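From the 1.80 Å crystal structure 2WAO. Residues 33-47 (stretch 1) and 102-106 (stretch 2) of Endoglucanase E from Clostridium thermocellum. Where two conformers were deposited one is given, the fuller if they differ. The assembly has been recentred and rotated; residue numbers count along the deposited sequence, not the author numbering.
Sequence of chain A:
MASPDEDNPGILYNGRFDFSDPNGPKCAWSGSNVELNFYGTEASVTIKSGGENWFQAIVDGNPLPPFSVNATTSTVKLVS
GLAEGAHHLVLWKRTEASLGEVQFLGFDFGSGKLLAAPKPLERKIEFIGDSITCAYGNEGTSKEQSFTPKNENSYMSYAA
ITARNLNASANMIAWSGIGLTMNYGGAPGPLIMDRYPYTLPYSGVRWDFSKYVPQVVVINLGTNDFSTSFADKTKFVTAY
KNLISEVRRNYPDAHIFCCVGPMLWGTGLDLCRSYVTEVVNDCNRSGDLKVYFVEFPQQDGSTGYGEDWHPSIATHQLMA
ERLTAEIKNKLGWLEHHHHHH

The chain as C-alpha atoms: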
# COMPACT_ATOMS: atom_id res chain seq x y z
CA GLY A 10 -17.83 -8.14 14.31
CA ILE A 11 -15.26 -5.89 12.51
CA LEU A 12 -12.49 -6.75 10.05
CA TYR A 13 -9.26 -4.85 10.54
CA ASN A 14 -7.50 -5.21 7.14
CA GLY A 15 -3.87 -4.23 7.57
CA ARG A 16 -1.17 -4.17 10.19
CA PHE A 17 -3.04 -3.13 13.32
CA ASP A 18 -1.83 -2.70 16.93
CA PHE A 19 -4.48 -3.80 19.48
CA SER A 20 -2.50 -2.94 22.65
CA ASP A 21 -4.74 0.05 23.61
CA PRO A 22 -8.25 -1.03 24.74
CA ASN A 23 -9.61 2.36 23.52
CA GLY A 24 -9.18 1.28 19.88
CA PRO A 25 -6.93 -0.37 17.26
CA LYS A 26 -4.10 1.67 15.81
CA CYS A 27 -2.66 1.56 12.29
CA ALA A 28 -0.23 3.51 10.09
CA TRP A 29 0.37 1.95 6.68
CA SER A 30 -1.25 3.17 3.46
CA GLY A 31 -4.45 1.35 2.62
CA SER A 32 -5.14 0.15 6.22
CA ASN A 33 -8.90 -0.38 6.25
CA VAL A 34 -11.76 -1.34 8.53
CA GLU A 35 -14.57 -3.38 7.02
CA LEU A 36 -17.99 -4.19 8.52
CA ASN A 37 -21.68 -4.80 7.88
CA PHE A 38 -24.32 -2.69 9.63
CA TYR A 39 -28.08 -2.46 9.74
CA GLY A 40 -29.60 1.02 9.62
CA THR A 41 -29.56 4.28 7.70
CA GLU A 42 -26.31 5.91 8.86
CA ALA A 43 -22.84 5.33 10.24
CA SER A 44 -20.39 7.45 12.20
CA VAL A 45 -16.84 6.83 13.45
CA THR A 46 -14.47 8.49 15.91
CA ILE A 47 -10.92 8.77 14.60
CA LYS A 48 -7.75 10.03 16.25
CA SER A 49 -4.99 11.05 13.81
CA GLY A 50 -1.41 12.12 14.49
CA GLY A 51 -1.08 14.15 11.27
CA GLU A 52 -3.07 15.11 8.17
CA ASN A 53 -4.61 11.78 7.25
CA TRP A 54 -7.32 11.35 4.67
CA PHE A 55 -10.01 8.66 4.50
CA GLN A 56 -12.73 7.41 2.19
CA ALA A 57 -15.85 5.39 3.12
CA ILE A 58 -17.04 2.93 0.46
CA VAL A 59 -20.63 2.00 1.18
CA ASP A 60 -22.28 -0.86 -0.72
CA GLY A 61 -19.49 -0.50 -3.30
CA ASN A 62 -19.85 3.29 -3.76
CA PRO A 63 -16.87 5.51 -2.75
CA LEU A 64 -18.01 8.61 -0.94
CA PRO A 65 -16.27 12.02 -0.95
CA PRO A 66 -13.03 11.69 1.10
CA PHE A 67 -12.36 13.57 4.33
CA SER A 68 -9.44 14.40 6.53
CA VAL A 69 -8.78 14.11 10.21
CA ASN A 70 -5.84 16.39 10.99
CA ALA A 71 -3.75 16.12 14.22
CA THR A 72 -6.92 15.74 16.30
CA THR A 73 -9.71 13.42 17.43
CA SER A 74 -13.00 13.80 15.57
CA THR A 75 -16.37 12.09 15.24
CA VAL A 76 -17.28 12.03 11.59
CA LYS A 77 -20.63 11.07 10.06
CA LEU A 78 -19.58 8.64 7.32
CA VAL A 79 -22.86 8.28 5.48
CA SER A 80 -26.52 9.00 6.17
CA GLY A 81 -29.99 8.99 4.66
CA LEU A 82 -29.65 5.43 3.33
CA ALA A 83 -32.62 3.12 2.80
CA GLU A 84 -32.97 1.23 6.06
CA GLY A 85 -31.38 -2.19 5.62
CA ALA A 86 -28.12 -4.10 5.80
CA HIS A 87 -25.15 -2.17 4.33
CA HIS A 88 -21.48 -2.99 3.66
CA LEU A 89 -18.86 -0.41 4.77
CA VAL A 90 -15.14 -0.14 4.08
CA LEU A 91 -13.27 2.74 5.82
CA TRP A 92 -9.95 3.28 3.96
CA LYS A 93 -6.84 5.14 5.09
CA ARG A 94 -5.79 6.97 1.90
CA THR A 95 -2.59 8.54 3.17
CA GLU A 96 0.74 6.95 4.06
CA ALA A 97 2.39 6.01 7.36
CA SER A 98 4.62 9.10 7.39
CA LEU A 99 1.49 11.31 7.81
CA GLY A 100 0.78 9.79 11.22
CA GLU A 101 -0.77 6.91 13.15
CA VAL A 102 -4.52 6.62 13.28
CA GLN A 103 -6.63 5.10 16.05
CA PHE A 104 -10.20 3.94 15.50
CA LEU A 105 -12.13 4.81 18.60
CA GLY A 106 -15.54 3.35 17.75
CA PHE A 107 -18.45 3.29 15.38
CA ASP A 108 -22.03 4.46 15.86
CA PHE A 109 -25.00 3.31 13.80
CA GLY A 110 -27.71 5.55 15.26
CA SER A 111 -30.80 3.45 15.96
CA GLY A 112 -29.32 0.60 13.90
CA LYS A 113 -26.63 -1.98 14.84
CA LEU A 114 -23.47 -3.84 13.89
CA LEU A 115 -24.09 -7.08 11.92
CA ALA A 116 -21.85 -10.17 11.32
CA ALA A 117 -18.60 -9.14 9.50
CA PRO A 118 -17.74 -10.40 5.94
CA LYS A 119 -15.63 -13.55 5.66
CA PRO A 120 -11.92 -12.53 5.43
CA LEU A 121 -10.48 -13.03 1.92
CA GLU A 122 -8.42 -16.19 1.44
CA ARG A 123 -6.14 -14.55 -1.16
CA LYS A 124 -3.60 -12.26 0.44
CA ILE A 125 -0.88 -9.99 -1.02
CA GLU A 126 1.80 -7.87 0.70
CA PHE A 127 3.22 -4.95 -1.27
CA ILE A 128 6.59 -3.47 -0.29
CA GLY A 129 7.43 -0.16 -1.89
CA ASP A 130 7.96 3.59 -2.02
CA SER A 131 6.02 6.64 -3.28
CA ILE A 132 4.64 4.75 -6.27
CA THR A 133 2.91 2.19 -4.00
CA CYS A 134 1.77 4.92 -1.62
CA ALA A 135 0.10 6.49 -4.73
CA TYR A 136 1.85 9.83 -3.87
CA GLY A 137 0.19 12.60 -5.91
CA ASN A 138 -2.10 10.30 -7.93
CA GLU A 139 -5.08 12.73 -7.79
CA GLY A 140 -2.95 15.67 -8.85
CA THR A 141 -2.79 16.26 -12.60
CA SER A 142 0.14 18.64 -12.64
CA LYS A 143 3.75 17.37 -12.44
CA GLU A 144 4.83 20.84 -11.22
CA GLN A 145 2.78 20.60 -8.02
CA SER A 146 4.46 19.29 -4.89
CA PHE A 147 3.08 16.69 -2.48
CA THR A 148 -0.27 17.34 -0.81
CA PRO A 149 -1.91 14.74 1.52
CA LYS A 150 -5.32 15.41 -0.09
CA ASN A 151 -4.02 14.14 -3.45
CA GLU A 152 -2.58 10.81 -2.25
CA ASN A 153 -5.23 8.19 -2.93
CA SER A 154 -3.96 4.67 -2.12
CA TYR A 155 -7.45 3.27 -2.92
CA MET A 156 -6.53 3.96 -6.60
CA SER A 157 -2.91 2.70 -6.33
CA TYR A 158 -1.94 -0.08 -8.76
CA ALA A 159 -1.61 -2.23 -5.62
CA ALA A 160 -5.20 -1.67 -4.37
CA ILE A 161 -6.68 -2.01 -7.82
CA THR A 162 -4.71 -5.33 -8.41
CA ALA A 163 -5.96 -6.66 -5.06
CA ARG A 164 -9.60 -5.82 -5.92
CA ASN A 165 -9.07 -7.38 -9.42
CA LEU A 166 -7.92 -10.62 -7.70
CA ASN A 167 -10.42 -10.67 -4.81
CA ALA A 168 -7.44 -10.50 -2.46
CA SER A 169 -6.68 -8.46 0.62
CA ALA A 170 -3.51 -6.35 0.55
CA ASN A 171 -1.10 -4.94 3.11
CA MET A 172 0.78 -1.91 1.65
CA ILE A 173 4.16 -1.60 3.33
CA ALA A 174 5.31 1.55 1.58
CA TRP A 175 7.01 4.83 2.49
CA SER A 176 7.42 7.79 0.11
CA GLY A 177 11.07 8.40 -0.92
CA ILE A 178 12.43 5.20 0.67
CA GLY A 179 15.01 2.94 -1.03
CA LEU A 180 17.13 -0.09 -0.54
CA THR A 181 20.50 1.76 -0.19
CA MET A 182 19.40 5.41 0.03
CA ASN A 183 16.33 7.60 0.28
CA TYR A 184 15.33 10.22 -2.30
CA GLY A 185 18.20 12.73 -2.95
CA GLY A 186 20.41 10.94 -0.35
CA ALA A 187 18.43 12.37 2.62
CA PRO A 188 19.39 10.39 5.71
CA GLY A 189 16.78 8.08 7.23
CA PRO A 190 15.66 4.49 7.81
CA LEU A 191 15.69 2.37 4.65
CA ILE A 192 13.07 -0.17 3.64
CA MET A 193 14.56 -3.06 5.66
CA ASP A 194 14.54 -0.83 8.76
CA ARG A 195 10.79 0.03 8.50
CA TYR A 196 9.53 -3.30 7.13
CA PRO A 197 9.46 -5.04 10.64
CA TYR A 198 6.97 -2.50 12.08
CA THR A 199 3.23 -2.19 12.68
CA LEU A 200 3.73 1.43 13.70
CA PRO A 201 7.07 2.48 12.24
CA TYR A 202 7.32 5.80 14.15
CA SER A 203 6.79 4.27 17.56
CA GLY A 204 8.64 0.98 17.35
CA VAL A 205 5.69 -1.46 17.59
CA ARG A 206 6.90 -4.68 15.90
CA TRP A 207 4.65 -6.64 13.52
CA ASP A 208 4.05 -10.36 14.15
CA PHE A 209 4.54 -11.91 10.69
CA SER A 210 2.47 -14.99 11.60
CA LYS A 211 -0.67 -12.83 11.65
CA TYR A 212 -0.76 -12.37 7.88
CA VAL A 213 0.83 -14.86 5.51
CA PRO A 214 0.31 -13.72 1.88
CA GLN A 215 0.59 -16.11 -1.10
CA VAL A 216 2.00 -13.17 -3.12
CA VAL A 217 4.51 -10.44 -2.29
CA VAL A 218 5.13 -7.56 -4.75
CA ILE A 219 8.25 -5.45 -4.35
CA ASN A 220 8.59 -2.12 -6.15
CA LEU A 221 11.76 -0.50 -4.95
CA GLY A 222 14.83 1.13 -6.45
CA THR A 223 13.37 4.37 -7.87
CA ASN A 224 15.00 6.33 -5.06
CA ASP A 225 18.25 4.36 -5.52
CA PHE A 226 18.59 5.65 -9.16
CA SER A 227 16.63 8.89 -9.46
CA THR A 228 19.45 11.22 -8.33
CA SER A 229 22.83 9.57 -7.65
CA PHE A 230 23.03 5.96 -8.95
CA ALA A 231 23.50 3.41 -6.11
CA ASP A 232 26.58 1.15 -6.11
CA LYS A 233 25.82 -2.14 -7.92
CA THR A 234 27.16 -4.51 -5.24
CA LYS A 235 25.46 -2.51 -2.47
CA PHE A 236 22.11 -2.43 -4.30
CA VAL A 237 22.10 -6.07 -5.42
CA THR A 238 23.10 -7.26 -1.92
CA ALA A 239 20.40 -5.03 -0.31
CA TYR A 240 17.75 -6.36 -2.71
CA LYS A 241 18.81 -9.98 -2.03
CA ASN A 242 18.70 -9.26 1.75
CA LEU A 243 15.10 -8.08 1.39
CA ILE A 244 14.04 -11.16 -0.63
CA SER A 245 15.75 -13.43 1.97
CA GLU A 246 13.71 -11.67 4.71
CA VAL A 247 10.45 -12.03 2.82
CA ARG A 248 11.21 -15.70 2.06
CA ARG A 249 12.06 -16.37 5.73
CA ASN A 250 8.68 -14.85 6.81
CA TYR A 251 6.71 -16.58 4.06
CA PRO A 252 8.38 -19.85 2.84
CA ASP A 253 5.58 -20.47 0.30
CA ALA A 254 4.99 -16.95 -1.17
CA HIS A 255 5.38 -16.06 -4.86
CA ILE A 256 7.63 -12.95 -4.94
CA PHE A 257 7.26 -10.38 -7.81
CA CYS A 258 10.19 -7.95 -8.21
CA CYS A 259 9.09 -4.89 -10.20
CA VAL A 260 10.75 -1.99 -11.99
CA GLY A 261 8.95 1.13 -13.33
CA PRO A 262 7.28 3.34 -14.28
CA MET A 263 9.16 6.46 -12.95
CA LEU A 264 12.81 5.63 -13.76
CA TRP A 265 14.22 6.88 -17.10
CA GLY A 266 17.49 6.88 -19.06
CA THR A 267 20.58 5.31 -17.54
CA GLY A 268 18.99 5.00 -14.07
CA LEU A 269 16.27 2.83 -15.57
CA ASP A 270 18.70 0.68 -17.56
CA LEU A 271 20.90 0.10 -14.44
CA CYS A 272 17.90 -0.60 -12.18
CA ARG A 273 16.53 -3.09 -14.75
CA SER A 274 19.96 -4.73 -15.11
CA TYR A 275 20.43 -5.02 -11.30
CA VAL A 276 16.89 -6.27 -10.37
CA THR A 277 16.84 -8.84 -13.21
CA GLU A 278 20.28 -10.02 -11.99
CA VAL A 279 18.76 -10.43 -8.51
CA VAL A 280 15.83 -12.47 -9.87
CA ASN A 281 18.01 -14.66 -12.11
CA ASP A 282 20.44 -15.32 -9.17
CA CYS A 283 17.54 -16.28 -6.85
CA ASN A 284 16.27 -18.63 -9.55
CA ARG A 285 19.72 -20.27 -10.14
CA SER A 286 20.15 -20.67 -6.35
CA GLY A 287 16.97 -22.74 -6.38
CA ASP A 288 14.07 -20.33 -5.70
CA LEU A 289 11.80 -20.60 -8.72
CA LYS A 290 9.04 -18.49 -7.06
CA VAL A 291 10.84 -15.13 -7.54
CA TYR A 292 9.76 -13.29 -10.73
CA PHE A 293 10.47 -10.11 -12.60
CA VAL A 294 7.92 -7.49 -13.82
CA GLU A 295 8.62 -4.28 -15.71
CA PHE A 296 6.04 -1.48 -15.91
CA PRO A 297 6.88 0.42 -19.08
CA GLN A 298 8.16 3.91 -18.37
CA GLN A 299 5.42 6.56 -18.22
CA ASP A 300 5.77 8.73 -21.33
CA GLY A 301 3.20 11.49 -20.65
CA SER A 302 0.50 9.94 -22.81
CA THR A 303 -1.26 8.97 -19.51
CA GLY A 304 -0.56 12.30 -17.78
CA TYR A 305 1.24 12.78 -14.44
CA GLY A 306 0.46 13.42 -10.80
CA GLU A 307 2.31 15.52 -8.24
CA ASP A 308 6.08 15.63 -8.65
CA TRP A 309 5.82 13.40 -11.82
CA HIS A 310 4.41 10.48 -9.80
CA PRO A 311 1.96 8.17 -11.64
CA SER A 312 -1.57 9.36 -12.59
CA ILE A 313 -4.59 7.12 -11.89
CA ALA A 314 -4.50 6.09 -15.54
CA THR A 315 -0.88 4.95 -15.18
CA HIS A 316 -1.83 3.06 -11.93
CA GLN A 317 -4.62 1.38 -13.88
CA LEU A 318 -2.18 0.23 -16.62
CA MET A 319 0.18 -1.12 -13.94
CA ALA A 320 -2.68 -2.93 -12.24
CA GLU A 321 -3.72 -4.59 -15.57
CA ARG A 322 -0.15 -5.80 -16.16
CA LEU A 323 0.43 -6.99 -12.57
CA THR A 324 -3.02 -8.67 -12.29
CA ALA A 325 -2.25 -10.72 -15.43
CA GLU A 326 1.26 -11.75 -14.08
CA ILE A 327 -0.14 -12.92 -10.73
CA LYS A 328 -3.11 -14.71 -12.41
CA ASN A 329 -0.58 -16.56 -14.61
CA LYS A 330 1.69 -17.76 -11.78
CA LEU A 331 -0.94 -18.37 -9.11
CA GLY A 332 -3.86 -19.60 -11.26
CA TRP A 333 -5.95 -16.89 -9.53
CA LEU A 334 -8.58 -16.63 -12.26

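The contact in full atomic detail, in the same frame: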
# COMPACT_ATOMS: atom_id res chain seq x y z
N ASN A 33 -7.46 -0.60 6.37
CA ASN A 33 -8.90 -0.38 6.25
C ASN A 33 -9.70 -1.24 7.20
O ASN A 33 -9.23 -2.29 7.63
CB ASN A 33 -9.41 -0.51 4.79
CG ASN A 33 -9.26 -1.90 4.25
OD1 ASN A 33 -10.20 -2.73 4.33
ND2 ASN A 33 -8.08 -2.19 3.69
N VAL A 34 -10.86 -0.70 7.57
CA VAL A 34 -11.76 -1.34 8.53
C VAL A 34 -12.98 -1.73 7.69
O VAL A 34 -13.49 -0.94 6.89
CB VAL A 34 -12.18 -0.34 9.66
CG1 VAL A 34 -13.11 -1.01 10.62
CG2 VAL A 34 -10.91 0.19 10.41
N GLU A 35 -13.46 -2.95 7.85
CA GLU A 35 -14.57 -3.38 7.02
C GLU A 35 -15.65 -4.05 7.90
O GLU A 35 -15.34 -4.83 8.80
CB GLU A 35 -14.03 -4.29 5.93
CG GLU A 35 -15.06 -4.98 5.12
CD GLU A 35 -14.45 -5.98 4.12
OE1 GLU A 35 -13.26 -6.37 4.29
OE2 GLU A 35 -15.19 -6.40 3.19
N LEU A 36 -16.90 -3.69 7.67
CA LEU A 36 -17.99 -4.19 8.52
C LEU A 36 -19.32 -4.16 7.78
O LEU A 36 -19.45 -3.48 6.78
CB LEU A 36 -18.05 -3.38 9.84
CG LEU A 36 -18.31 -1.86 9.72
CD1 LEU A 36 -19.80 -1.58 9.40
CD2 LEU A 36 -17.91 -1.16 11.00
N ASN A 37 -20.30 -4.90 8.29
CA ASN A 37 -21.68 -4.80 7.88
C ASN A 37 -22.52 -4.16 8.99
O ASN A 37 -22.28 -4.43 10.16
CB ASN A 37 -22.25 -6.20 7.59
CG ASN A 37 -21.60 -6.85 6.36
OD1 ASN A 37 -21.59 -6.29 5.26
ND2 ASN A 37 -21.06 -8.04 6.56
N PHE A 38 -23.43 -3.27 8.63
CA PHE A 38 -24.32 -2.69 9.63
C PHE A 38 -25.74 -2.67 9.10
O PHE A 38 -25.99 -2.68 7.88
CB PHE A 38 -23.87 -1.30 10.09
CG PHE A 38 -24.01 -0.23 9.05
CD1 PHE A 38 -25.13 0.63 9.05
CD2 PHE A 38 -23.02 -0.05 8.09
CE1 PHE A 38 -25.29 1.65 8.06
CE2 PHE A 38 -23.16 0.98 7.11
CZ PHE A 38 -24.32 1.83 7.11
N TYR A 39 -26.67 -2.63 10.05
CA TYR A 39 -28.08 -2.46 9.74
C TYR A 39 -28.46 -1.05 10.15
O TYR A 39 -28.19 -0.63 11.26
CB TYR A 39 -28.95 -3.46 10.52
CG TYR A 39 -30.40 -3.43 10.04
CD1 TYR A 39 -30.83 -4.29 9.04
CD2 TYR A 39 -31.29 -2.49 10.54
CE1 TYR A 39 -32.16 -4.24 8.56
CE2 TYR A 39 -32.63 -2.43 10.07
CZ TYR A 39 -33.04 -3.31 9.08
OH TYR A 39 -34.33 -3.28 8.60
N GLY A 40 -29.05 -0.30 9.24
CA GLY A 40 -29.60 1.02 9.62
C GLY A 40 -29.62 1.96 8.44
O GLY A 40 -29.77 1.51 7.30
N THR A 41 -29.48 3.25 8.73
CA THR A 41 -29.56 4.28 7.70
C THR A 41 -28.31 5.16 7.65
O THR A 41 -28.14 5.95 6.73
CB THR A 41 -30.78 5.23 7.94
OG1 THR A 41 -30.57 5.98 9.15
CG2 THR A 41 -32.08 4.42 8.01
N GLU A 42 -27.46 5.03 8.67
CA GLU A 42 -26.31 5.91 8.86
C GLU A 42 -25.19 5.22 9.63
O GLU A 42 -25.43 4.22 10.33
CB GLU A 42 -26.72 7.16 9.64
CG GLU A 42 -27.22 6.83 11.05
CD GLU A 42 -27.62 8.06 11.84
OE1 GLU A 42 -26.75 8.89 12.13
OE2 GLU A 42 -28.80 8.18 12.19
N ALA A 43 -23.99 5.77 9.51
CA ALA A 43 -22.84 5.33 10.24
C ALA A 43 -21.89 6.47 10.53
O ALA A 43 -21.63 7.32 9.65
CB ALA A 43 -22.13 4.25 9.47
N SER A 44 -21.34 6.45 11.73
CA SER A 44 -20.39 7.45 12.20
C SER A 44 -19.18 6.72 12.79
O SER A 44 -19.30 5.57 13.21
CB SER A 44 -21.04 8.36 13.26
OG SER A 44 -22.03 9.21 12.70
N VAL A 45 -18.05 7.40 12.86
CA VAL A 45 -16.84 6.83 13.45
C VAL A 45 -16.08 7.93 14.18
O VAL A 45 -16.13 9.09 13.76
CB VAL A 45 -15.92 6.16 12.33
CG1 VAL A 45 -15.38 7.21 11.38
CG2 VAL A 45 -14.76 5.34 12.96
N THR A 46 -15.40 7.58 15.27
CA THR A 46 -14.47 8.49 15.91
C THR A 46 -13.05 8.05 15.58
O THR A 46 -12.68 6.88 15.77
CB THR A 46 -14.69 8.51 17.44
OG1 THR A 46 -16.07 8.86 17.69
CG2 THR A 46 -13.78 9.53 18.10
N ILE A 47 -12.29 9.01 15.06
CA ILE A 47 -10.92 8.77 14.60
C ILE A 47 -9.96 9.74 15.29
O ILE A 47 -10.20 10.97 15.28
CB ILE A 47 -10.81 9.01 13.07
CG1 ILE A 47 -11.56 7.89 12.33
CG2 ILE A 47 -9.29 9.09 12.65
CD1 ILE A 47 -11.95 8.23 10.88
N VAL A 102 -3.10 6.37 13.17
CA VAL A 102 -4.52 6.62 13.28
C VAL A 102 -5.08 5.57 14.25
O VAL A 102 -4.70 4.40 14.18
CB VAL A 102 -5.15 6.42 11.90
CG1 VAL A 102 -6.73 6.24 11.94
CG2 VAL A 102 -4.73 7.59 11.00
N GLN A 103 -5.97 6.01 15.11
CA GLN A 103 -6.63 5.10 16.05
C GLN A 103 -8.13 5.19 15.80
O GLN A 103 -8.69 6.30 15.68
CB GLN A 103 -6.25 5.51 17.48
CG GLN A 103 -6.83 4.59 18.57
CD GLN A 103 -6.30 4.89 19.96
OE1 GLN A 103 -5.99 6.06 20.30
NE2 GLN A 103 -6.16 3.84 20.79
N PHE A 104 -8.76 4.02 15.68
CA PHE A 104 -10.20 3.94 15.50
C PHE A 104 -10.80 3.78 16.86
O PHE A 104 -10.50 2.82 17.59
CB PHE A 104 -10.61 2.82 14.51
CG PHE A 104 -10.09 3.07 13.14
CD1 PHE A 104 -10.70 4.00 12.32
CD2 PHE A 104 -8.92 2.45 12.71
CE1 PHE A 104 -10.18 4.28 11.06
CE2 PHE A 104 -8.38 2.72 11.45
CZ PHE A 104 -9.02 3.64 10.62
N LEU A 105 -11.60 4.77 17.24
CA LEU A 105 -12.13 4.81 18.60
C LEU A 105 -13.57 4.34 18.73
O LEU A 105 -14.09 4.33 19.84
CB LEU A 105 -11.93 6.20 19.21
CG LEU A 105 -10.46 6.57 19.38
CD1 LEU A 105 -10.43 8.08 19.59
CD2 LEU A 105 -9.82 5.83 20.56
N GLY A 106 -14.20 3.92 17.64
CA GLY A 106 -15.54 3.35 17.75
C GLY A 106 -16.47 3.81 16.67
O GLY A 106 -16.33 4.91 16.15
O HOH W 1 -18.38 7.53 16.46

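The two stretches are joined through the backbone of Thr 46, which offers both its polar groups to the facing strand. Its carbonyl accepts a hydrogen bond from the amide of Leu 105 (Leu 105 N to Thr 46 O, 2.8 Å), and its own amide donates to the carbonyl of Gly 106 (Thr 46 N to Gly 106 O, 3.0 Å). Both are close to linear, with angles of 163° at the hydrogen. The strands 43-47 and 102-106 run antiparallel in sense, although their directions differ by 135°, well short of ideal alignment. Two CA-H...O contacts supplement the amide bonds: Val 45 CA lies 3.4 Å from Gly 106 O, and Ile 47 CA lies 3.5 Å from Gln 103 O. A water 2.9 Å from Thr 46 OG1 also donates a weak hydrogen bond to Gly 106 O, at 3.3 Å.

Side chains pack beside this ladder. Ile 47 and Phe 104 form a non-hydrogen-bonded antiparallel pair, and their side chains share one face of the sheet, where Ile 47 CG1 approaches Phe 104 CD1 to 4.0 Å. The phenyl ring, with chi1 in the m well, reaches as far as the earlier strand: Val 34 CG2 sits over one ring face, 3.8 Å from the centroid of Phe 104 and only 12° off the normal, a CH-pi contact. Val 45 CG2 meets the ring edge, 4.3 Å from Phe 104 CD1. Ile 47 CG2 also touches Val 102 CG1 at 3.9 Å. These buried residues are apolar, so their contacts leave no side-chain polar group unpaired.

Thr 46 points to the other face, its methyl CG2 3.9 Å from Leu 105 CD1, while its hydroxyl meets the water. Gly 106 has phi/psi of 138/152°, where a CB would jam against the preceding carbonyl oxygen; glycine suits this backbone. Together the stretches bury 410 Å².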